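Local coordinates for protein orotidine 5'-phosphate decarboxylase (Pyrococcus horikoshii, PDB 2CZD) that probably catalyses the decarboxylation of orotidine 5'-monophosphate to UMP, the last step of de novo UMP biosynthesis, as a homodimeric TIM barrel, at residues B[7-12]-B[31-36]; B[51-56]-B[78-83]; B[104-109]-B[123-128]. All blocks are in the same frame, centred on the assembly; numbering follows the deposited sequence.

Contact 1. Residues B[7-12]-B[31-36]; sequences DVYEGE and NWPLIL
Tyr9 CG lies anti to its carbonyl carbon (chi1 -51°) and Asn31 CG between its backbone N and carbonyl carbon (chi1 59°), and the phenol and amide beyond them meet. Asn31 ND2 donates a nearly straight bond of 3.0 Å to Tyr9 OH, with the hydroxyl in the amide plane and the ring almost coplanar with that amide. As N-cap, Asn31 OD1 accepts from Leu34 N at 3.1 Å, so one side chain both caps helix 32-38 and holds the loop. Asp7 OD1, 3.2 Å from Asn31 ND2, is not hydrogen-bonded to it; a water bridges Asp7 OD1 and Asn31 N. Pro33 runs alongside the Tyr9 ring, CB 3.6 Å from CE1. Leu34 CD1 reaches the carbonyl of Val8, 3.5 Å from its O. Asp7 is assigned to the substrate-binding site, as is Asp57, whose side chain lies near that of Asn31. The contact joins the turn between strand 2-5 and helix 11-21 to the start of helix 32-38, with Tyr189 of helix 186-189 against Asp7 and Val8, and Leu69 of the second subunit against Tyr9 and Pro33.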
loop_
_atom_site.group_PDB
_atom_site.type_symbol
_atom_site.label_atom_id
_atom_site.label_comp_id
_atom_site.label_asym_id
_atom_site.label_seq_id
_atom_site.Cartn_x
_atom_site.Cartn_y
_atom_site.Cartn_z
ATOM N N ASP B 7 -8.916 7.713 -12.882
ATOM C CA ASP B 7 -8.265 8.614 -11.950
ATOM C C ASP B 7 -8.866 10.012 -12.020
ATOM O O ASP B 7 -8.184 10.996 -12.290
ATOM C CB ASP B 7 -6.760 8.621 -12.227
ATOM C CG ASP B 7 -6.120 7.249 -12.027
ATOM O OD1 ASP B 7 -6.734 6.394 -11.349
ATOM O OD2 ASP B 7 -4.997 7.029 -12.533
ATOM N N VAL B 8 -10.170 10.054 -11.776
ATOM C CA VAL B 8 -10.967 11.271 -11.785
ATOM C C VAL B 8 -11.431 11.352 -10.344
ATOM O O VAL B 8 -12.345 10.638 -9.928
ATOM C CB VAL B 8 -12.152 11.109 -12.738
ATOM C CG1 VAL B 8 -13.112 12.294 -12.610
ATOM C CG2 VAL B 8 -11.623 10.978 -14.160
ATOM N N TYR B 9 -10.784 12.230 -9.589
ATOM C CA TYR B 9 -11.050 12.333 -8.165
ATOM C C TYR B 9 -12.250 13.165 -7.759
ATOM O O TYR B 9 -12.300 13.736 -6.673
ATOM C CB TYR B 9 -9.758 12.778 -7.475
ATOM C CG TYR B 9 -8.578 11.904 -7.886
ATOM C CD1 TYR B 9 -8.633 10.513 -7.740
ATOM C CD2 TYR B 9 -7.444 12.453 -8.488
ATOM C CE1 TYR B 9 -7.596 9.695 -8.190
ATOM C CE2 TYR B 9 -6.399 11.645 -8.941
ATOM C CZ TYR B 9 -6.480 10.267 -8.789
ATOM O OH TYR B 9 -5.437 9.482 -9.224
ATOM N N GLU B 10 -13.223 13.202 -8.658
ATOM C CA GLU B 10 -14.478 13.889 -8.436
ATOM C C GLU B 10 -15.517 12.796 -8.651
ATOM O O GLU B 10 -15.898 12.499 -9.783
ATOM C CB GLU B 10 -14.661 15.004 -9.452
ATOM C CG GLU B 10 -15.826 15.903 -9.136
ATOM C CD GLU B 10 -15.782 17.195 -9.930
ATOM O OE1 GLU B 10 -14.667 17.721 -10.147
ATOM O OE2 GLU B 10 -16.860 17.692 -10.324
ATOM N N GLY B 11 -15.945 12.188 -7.551
ATOM C CA GLY B 11 -16.910 11.101 -7.599
ATOM C C GLY B 11 -18.000 11.130 -8.658
ATOM O O GLY B 11 -18.132 10.189 -9.448
ATOM N N GLU B 12 -18.804 12.188 -8.670
ATOM C CA GLU B 12 -19.881 12.286 -9.640
ATOM C C GLU B 12 -19.377 12.254 -11.084
ATOM O O GLU B 12 -19.962 11.586 -11.932
ATOM C CB GLU B 12 -20.699 13.559 -9.413
ATOM C CG GLU B 12 -21.452 13.585 -8.097
ATOM C CD GLU B 12 -22.400 12.408 -7.939
ATOM O OE1 GLU B 12 -23.231 12.173 -8.843
ATOM O OE2 GLU B 12 -22.319 11.716 -6.902
ATOM N N ASN B 31 -7.851 3.673 -7.609
ATOM C CA ASN B 31 -6.657 3.688 -6.759
ATOM C C ASN B 31 -6.920 4.250 -5.360
ATOM O O ASN B 31 -8.051 4.592 -5.031
ATOM C CB ASN B 31 -5.538 4.470 -7.450
ATOM C CG ASN B 31 -5.927 5.902 -7.763
ATOM O OD1 ASN B 31 -6.900 6.425 -7.234
ATOM N ND2 ASN B 31 -5.142 6.552 -8.609
ATOM N N TRP B 32 -5.892 4.304 -4.516
ATOM C CA TRP B 32 -6.097 4.842 -3.172
ATOM C C TRP B 32 -6.578 6.310 -3.175
ATOM O O TRP B 32 -7.463 6.671 -2.402
ATOM C CB TRP B 32 -4.813 4.702 -2.321
ATOM C CG TRP B 32 -4.556 3.312 -1.735
ATOM C CD1 TRP B 32 -3.408 2.580 -1.866
ATOM C CD2 TRP B 32 -5.395 2.575 -0.832
ATOM N NE1 TRP B 32 -3.476 1.442 -1.098
ATOM C CE2 TRP B 32 -4.679 1.410 -0.449
ATOM C CE3 TRP B 32 -6.672 2.784 -0.305
ATOM C CZ2 TRP B 32 -5.197 0.466 0.436
ATOM C CZ3 TRP B 32 -7.197 1.831 0.591
ATOM C CH2 TRP B 32 -6.449 0.687 0.948
ATOM N N PRO B 33 -6.011 7.167 -4.043
ATOM C CA PRO B 33 -6.478 8.562 -4.039
ATOM C C PRO B 33 -7.994 8.699 -4.206
ATOM O O PRO B 33 -8.625 9.501 -3.519
ATOM C CB PRO B 33 -5.704 9.194 -5.196
ATOM C CG PRO B 33 -4.347 8.476 -5.103
ATOM C CD PRO B 33 -4.728 7.025 -4.760
ATOM N N LEU B 34 -8.581 7.922 -5.117
ATOM C CA LEU B 34 -10.024 7.990 -5.319
ATOM C C LEU B 34 -10.755 7.479 -4.080
ATOM O O LEU B 34 -11.710 8.101 -3.626
ATOM C CB LEU B 34 -10.449 7.184 -6.558
ATOM C CG LEU B 34 -11.955 7.176 -6.848
ATOM C CD1 LEU B 34 -12.433 8.618 -7.132
ATOM C CD2 LEU B 34 -12.242 6.273 -8.044
ATOM N N ILE B 35 -10.301 6.361 -3.514
ATOM C CA ILE B 35 -10.933 5.804 -2.317
ATOM C C ILE B 35 -10.835 6.794 -1.136
ATOM O O ILE B 35 -11.775 6.950 -0.341
ATOM C CB ILE B 35 -10.269 4.455 -1.957
ATOM C CG1 ILE B 35 -10.622 3.422 -3.026
ATOM C CG2 ILE B 35 -10.710 3.985 -0.560
ATOM C CD1 ILE B 35 -9.847 2.123 -2.900
ATOM N N LEU B 36 -9.686 7.442 -1.018
ATOM C CA LEU B 36 -9.489 8.415 0.056
ATOM C C LEU B 36 -10.399 9.635 -0.102
ATOM O O LEU B 36 -10.943 10.162 0.871
ATOM C CB LEU B 36 -8.036 8.887 0.069
ATOM C CG LEU B 36 -7.057 7.959 0.780
ATOM C CD1 LEU B 36 -5.645 8.333 0.422
ATOM C CD2 LEU B 36 -7.243 8.088 2.295
HETATM O O HOH W 1 -8.906 5.814 -9.556
#

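Contact 2. Residues B[51-56]-B[78-83]; sequences GVEIIA and GADYVI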
loop_
_atom_site.group_PDB
_atom_site.type_symbol
_atom_site.label_atom_id
_atom_site.label_comp_id
_atom_site.label_asym_id
_atom_site.label_seq_id
_atom_site.Cartn_x
_atom_site.Cartn_y
_atom_site.Cartn_z
ATOM N N GLY B 51 -22.091 -1.715 -13.642
ATOM C CA GLY B 51 -22.084 -3.152 -13.864
ATOM C C GLY B 51 -20.776 -3.621 -14.497
ATOM O O GLY B 51 -20.680 -4.750 -14.994
ATOM N N VAL B 52 -19.770 -2.751 -14.478
ATOM C CA VAL B 52 -18.454 -3.068 -15.044
ATOM C C VAL B 52 -17.547 -3.598 -13.926
ATOM O O VAL B 52 -17.610 -3.104 -12.797
ATOM C CB VAL B 52 -17.798 -1.820 -15.653
ATOM C CG1 VAL B 52 -16.417 -2.171 -16.184
ATOM C CG2 VAL B 52 -18.658 -1.294 -16.817
ATOM N N GLU B 53 -16.724 -4.598 -14.236
ATOM C CA GLU B 53 -15.821 -5.173 -13.231
ATOM C C GLU B 53 -14.835 -4.130 -12.732
ATOM O O GLU B 53 -14.411 -3.253 -13.481
ATOM C CB GLU B 53 -15.075 -6.380 -13.806
ATOM C CG GLU B 53 -15.938 -7.645 -13.811
ATOM C CD GLU B 53 -15.211 -8.865 -14.320
ATOM O OE1 GLU B 53 -15.819 -9.956 -14.282
ATOM O OE2 GLU B 53 -14.045 -8.749 -14.760
ATOM N N ILE B 54 -14.472 -4.239 -11.455
ATOM C CA ILE B 54 -13.564 -3.282 -10.832
ATOM C C ILE B 54 -12.266 -3.857 -10.303
ATOM O O ILE B 54 -12.257 -4.891 -9.629
ATOM C CB ILE B 54 -14.278 -2.555 -9.656
ATOM C CG1 ILE B 54 -15.487 -1.778 -10.192
ATOM C CG2 ILE B 54 -13.317 -1.607 -8.948
ATOM C CD1 ILE B 54 -16.378 -1.234 -9.098
ATOM N N ILE B 55 -11.169 -3.204 -10.661
ATOM C CA ILE B 55 -9.862 -3.574 -10.145
ATOM C C ILE B 55 -9.466 -2.508 -9.123
ATOM O O ILE B 55 -9.480 -1.313 -9.433
ATOM C CB ILE B 55 -8.771 -3.567 -11.231
ATOM C CG1 ILE B 55 -9.053 -4.640 -12.269
ATOM C CG2 ILE B 55 -7.377 -3.832 -10.583
ATOM C CD1 ILE B 55 -8.204 -4.461 -13.564
ATOM N N ALA B 56 -9.110 -2.922 -7.908
ATOM C CA ALA B 56 -8.651 -1.974 -6.891
ATOM C C ALA B 56 -7.121 -2.032 -6.915
ATOM O O ALA B 56 -6.516 -3.021 -6.461
ATOM C CB ALA B 56 -9.198 -2.355 -5.504
ATOM N N GLY B 78 -17.307 -4.202 -3.420
ATOM C CA GLY B 78 -17.608 -4.459 -4.813
ATOM C C GLY B 78 -16.440 -4.702 -5.747
ATOM O O GLY B 78 -16.658 -4.962 -6.935
ATOM N N ALA B 79 -15.207 -4.608 -5.252
ATOM C CA ALA B 79 -14.067 -4.872 -6.129
ATOM C C ALA B 79 -14.081 -6.315 -6.583
ATOM O O ALA B 79 -14.449 -7.214 -5.820
ATOM C CB ALA B 79 -12.723 -4.591 -5.402
ATOM N N ASP B 80 -13.674 -6.532 -7.829
ATOM C CA ASP B 80 -13.581 -7.868 -8.385
ATOM C C ASP B 80 -12.146 -8.376 -8.341
ATOM O O ASP B 80 -11.921 -9.581 -8.321
ATOM C CB ASP B 80 -14.090 -7.878 -9.825
ATOM C CG ASP B 80 -15.559 -7.585 -9.898
ATOM O OD1 ASP B 80 -16.367 -8.478 -9.535
ATOM O OD2 ASP B 80 -15.895 -6.459 -10.299
ATOM N N TYR B 81 -11.179 -7.455 -8.343
ATOM C CA TYR B 81 -9.762 -7.837 -8.295
ATOM C C TYR B 81 -9.002 -6.843 -7.452
ATOM O O TYR B 81 -9.329 -5.661 -7.435
ATOM C CB TYR B 81 -9.087 -7.820 -9.683
ATOM C CG TYR B 81 -9.829 -8.546 -10.767
ATOM C CD1 TYR B 81 -10.846 -7.905 -11.475
ATOM C CD2 TYR B 81 -9.550 -9.878 -11.058
ATOM C CE1 TYR B 81 -11.573 -8.584 -12.455
ATOM C CE2 TYR B 81 -10.279 -10.572 -12.041
ATOM C CZ TYR B 81 -11.288 -9.910 -12.722
ATOM O OH TYR B 81 -12.049 -10.604 -13.640
ATOM N N VAL B 82 -7.965 -7.318 -6.763
ATOM C CA VAL B 82 -7.128 -6.417 -5.987
ATOM C C VAL B 82 -5.697 -6.632 -6.450
ATOM O O VAL B 82 -5.251 -7.783 -6.582
ATOM C CB VAL B 82 -7.201 -6.729 -4.456
ATOM C CG1 VAL B 82 -6.111 -5.970 -3.717
ATOM C CG2 VAL B 82 -8.571 -6.324 -3.899
ATOM N N ILE B 83 -4.994 -5.530 -6.734
ATOM C CA ILE B 83 -3.578 -5.608 -7.115
ATOM C C ILE B 83 -2.734 -5.681 -5.838
ATOM O O ILE B 83 -2.865 -4.845 -4.934
ATOM C CB ILE B 83 -3.168 -4.397 -7.973
ATOM C CG1 ILE B 83 -3.936 -4.470 -9.292
ATOM C CG2 ILE B 83 -1.638 -4.394 -8.246
ATOM C CD1 ILE B 83 -3.689 -3.292 -10.268
#
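Glu53 OE2 lies in the plane of the Tyr81 ring, at its edge, and accepts a hydrogen bond from the phenol: Tyr81 OH donates to Glu53 OE2 over 2.9 Å. The hydroxyl arrives from above the carboxylate, 45° out of its plane, and ring and carboxylate are turned 64° apart. The Glu53 chain, extended beyond CG, carries the carboxylate to the phenol. Ile55 meets the same ring obliquely, CG1 3.8 Å from CD1, while the ring of Phe134 meets it from outside the two strands. The Asp80 side chain crosses that of Glu53 at about a right angle, the carboxylate planes 36° apart. Asp80 OD2 uses the anti lone pair to accept from Ile54 N at 2.9 Å and is also salt-bridged to Lys47, which probably offsets the nearby negative charge of Glu53.

Ile54 O is gripped twice, by Asp80 N at 2.8 Å and Tyr81 N at 3.1 Å. From there the pairing becomes a regular parallel ladder: Tyr81 O accepts from Ala56 N, and Ala56 O from Ile83 N at 2.9 Å, both nearly straight. Ile55 and Tyr81 point to one face of the sheet, where Ile55 CG2 packs 3.7 Å from Ile83 CG1. Ala56 and Val82 point to the other, and there Ala56 CB also meets Ala79 CB at 4.2 Å, with Val74 of helix 64-76 against both alanines.

Gly78, with positive phi, ends the preceding helix in a Schellman motif and turns the chain into its strand. Strand 53-60, helix 64-76 and strand 81-85 form a beta-alpha-beta unit of the TIM barrel, and Ile83 lies beside Asp57 and Lys59, the latter assigned as the proton donor.

Contact 3. Residues B[104-109]-B[123-128]; sequences MVVEMS and RFIEVA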
loop_
_atom_site.group_PDB
_atom_site.type_symbol
_atom_site.label_atom_id
_atom_site.label_comp_id
_atom_site.label_asym_id
_atom_site.label_seq_id
_atom_site.Cartn_x
_atom_site.Cartn_y
_atom_site.Cartn_z
ATOM N N MET B 104 -0.908 -9.633 -9.549
ATOM C CA MET B 104 0.368 -9.440 -8.856
ATOM C C MET B 104 1.353 -8.518 -9.539
ATOM O O MET B 104 1.459 -8.501 -10.747
ATOM C CB MET B 104 1.040 -10.808 -8.626
ATOM C CG MET B 104 0.249 -11.701 -7.680
ATOM S SD MET B 104 0.896 -13.406 -7.593
ATOM C CE MET B 104 2.555 -13.134 -6.879
ATOM N N VAL B 105 2.097 -7.758 -8.735
ATOM C CA VAL B 105 3.107 -6.852 -9.260
ATOM C C VAL B 105 4.422 -7.610 -9.338
ATOM O O VAL B 105 4.950 -8.079 -8.309
ATOM C CB VAL B 105 3.349 -5.634 -8.325
ATOM C CG1 VAL B 105 4.531 -4.794 -8.853
ATOM C CG2 VAL B 105 2.082 -4.796 -8.199
ATOM N N VAL B 106 4.951 -7.723 -10.552
ATOM C CA VAL B 106 6.222 -8.402 -10.751
ATOM C C VAL B 106 7.297 -7.490 -11.328
ATOM O O VAL B 106 8.474 -7.836 -11.336
ATOM C CB VAL B 106 6.059 -9.644 -11.669
ATOM C CG1 VAL B 106 5.003 -10.567 -11.092
ATOM C CG2 VAL B 106 5.712 -9.224 -13.106
ATOM N N GLU B 107 6.889 -6.323 -11.804
ATOM C CA GLU B 107 7.817 -5.367 -12.400
ATOM C C GLU B 107 7.133 -4.001 -12.364
ATOM O O GLU B 107 5.912 -3.918 -12.531
ATOM C CB GLU B 107 8.098 -5.774 -13.851
ATOM C CG GLU B 107 9.146 -4.908 -14.537
ATOM C CD GLU B 107 9.504 -5.420 -15.925
ATOM O OE1 GLU B 107 9.859 -6.610 -16.050
ATOM O OE2 GLU B 107 9.449 -4.630 -16.881
ATOM N N MET B 108 7.905 -2.937 -12.136
ATOM C CA MET B 108 7.313 -1.603 -12.107
ATOM C C MET B 108 7.899 -0.660 -13.149
ATOM O O MET B 108 8.970 -0.922 -13.709
ATOM C CB MET B 108 7.374 -1.026 -10.695
ATOM C CG MET B 108 6.307 -1.670 -9.838
ATOM S SD MET B 108 6.286 -1.068 -8.140
ATOM C CE MET B 108 5.255 0.403 -8.320
ATOM N N SER B 109 7.177 0.433 -13.394
ATOM C CA SER B 109 7.495 1.402 -14.444
ATOM C C SER B 109 8.385 2.600 -14.148
ATOM O O SER B 109 8.992 3.168 -15.059
ATOM C CB SER B 109 6.176 1.933 -15.040
ATOM O OG SER B 109 5.179 0.917 -15.090
ATOM N N ARG B 123 12.300 -13.683 -10.482
ATOM C CA ARG B 123 11.881 -14.452 -9.319
ATOM C C ARG B 123 10.417 -14.197 -8.987
ATOM O O ARG B 123 9.711 -15.100 -8.553
ATOM C CB ARG B 123 12.771 -14.125 -8.122
ATOM C CG ARG B 123 14.220 -14.527 -8.371
ATOM C CD ARG B 123 15.056 -14.354 -7.134
ATOM N NE ARG B 123 14.638 -15.276 -6.084
ATOM C CZ ARG B 123 14.877 -15.080 -4.794
ATOM N NH1 ARG B 123 15.527 -13.998 -4.409
ATOM N NH2 ARG B 123 14.466 -15.971 -3.901
ATOM N N PHE B 124 9.966 -12.957 -9.175
ATOM C CA PHE B 124 8.570 -12.651 -8.898
ATOM C C PHE B 124 7.664 -13.377 -9.896
ATOM O O PHE B 124 6.546 -13.779 -9.554
ATOM C CB PHE B 124 8.317 -11.136 -8.950
ATOM C CG PHE B 124 9.012 -10.363 -7.857
ATOM C CD1 PHE B 124 9.310 -10.968 -6.639
ATOM C CD2 PHE B 124 9.304 -9.009 -8.029
ATOM C CE1 PHE B 124 9.886 -10.236 -5.595
ATOM C CE2 PHE B 124 9.886 -8.263 -6.989
ATOM C CZ PHE B 124 10.172 -8.880 -5.777
ATOM N N ILE B 125 8.123 -13.530 -11.136
ATOM C CA ILE B 125 7.308 -14.267 -12.103
ATOM C C ILE B 125 7.180 -15.738 -11.642
ATOM O O ILE B 125 6.111 -16.338 -11.769
ATOM C CB ILE B 125 7.917 -14.196 -13.513
ATOM C CG1 ILE B 125 7.754 -12.779 -14.062
ATOM C CG2 ILE B 125 7.222 -15.199 -14.445
ATOM C CD1 ILE B 125 8.590 -12.549 -15.309
ATOM N N GLU B 126 8.260 -16.316 -11.112
ATOM C CA GLU B 126 8.194 -17.684 -10.614
ATOM C C GLU B 126 7.173 -17.752 -9.482
ATOM O O GLU B 126 6.420 -18.719 -9.390
ATOM C CB GLU B 126 9.564 -18.145 -10.100
ATOM C CG GLU B 126 10.627 -18.181 -11.185
ATOM C CD GLU B 126 12.002 -18.514 -10.648
ATOM O OE1 GLU B 126 12.302 -18.139 -9.494
ATOM O OE2 GLU B 126 12.793 -19.139 -11.393
ATOM N N VAL B 127 7.138 -16.749 -8.603
ATOM C CA VAL B 127 6.140 -16.785 -7.527
ATOM C C VAL B 127 4.736 -16.706 -8.132
ATOM O O VAL B 127 3.839 -17.432 -7.716
ATOM C CB VAL B 127 6.315 -15.619 -6.506
ATOM C CG1 VAL B 127 5.240 -15.703 -5.439
ATOM C CG2 VAL B 127 7.700 -15.650 -5.871
ATOM N N ALA B 128 4.531 -15.818 -9.104
ATOM C CA ALA B 128 3.222 -15.729 -9.753
ATOM C C ALA B 128 2.870 -17.083 -10.417
ATOM O O ALA B 128 1.728 -17.509 -10.404
ATOM C CB ALA B 128 3.226 -14.609 -10.799
#
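Val106 and Phe124 slide past each other in opposite directions, their closest side-chain atoms being the two CB atoms at 3.8 Å. The Phe124 ring extends beside the backbone of Val106 and presents its edge to it: CD2 lies 3.6 Å from Val106 O, which sits in the ring plane. This carbonyl has a polar partner as well, accepting a hydrogen bond from Thr121 at the start of the same helix. The two methyls of Val106 are shared out along the helix. CG1, anti to the carbonyl carbon (chi1 -55°), rests against the backbone of Phe124, 3.9 Å from its O, and more loosely against Ala128 CB; CG2 faces Ile125 CG1 at 4.2 Å.

Met104 approaches the next turn of the helix. Its chain bends at the last torsion (chi3 64°), which turns CE toward Val127 and Ala128, 4.0 Å from Val127 CG1 and 3.9 Å from Ala128 CA. The sulfur lies against the same alanine, SD 4.1 Å from Ala128 CB. Met104 and Val127 cross at about a right angle, with CE touching the valine. The side-chain packing is apolar, and all seven touching residues are buried.

The helix also borders the dimer partner: Phe116 of the second subunit sets its ring edge-to-face with Phe124 and packs on Val127, while Phe87 of the same chain also meets the Phe124 ring. Strand 101-105 and helix 121-131 open a beta-alpha-beta unit that strand 135-137 completes, the packing of an outer helix on the strand wall of a TIM barrel; the loop beyond the strand carries Ser109, assigned to the substrate-binding site.

In the fold
The three contacts follow one another along the chain, each loop closing before the next opens, with none nesting or crossing. Contact 1 closes the loop from the end of strand 2-5, through helix 11-21 and strand 27-31, to helix 32-38. Contact 2 zips strand 53-60 to strand 81-85 across helix 64-76. Contact 3 turns back from the end of strand 101-105 to helix 121-131. Contacts 2 and 3 touch in the barrel wall, where Ile83 CG2 lies 3.7 Å from Val105 CG2 on neighbouring strands. Contacts 1 and 3, their centres about 26 Å apart on opposite sides of the chain's centre, both reach the second subunit.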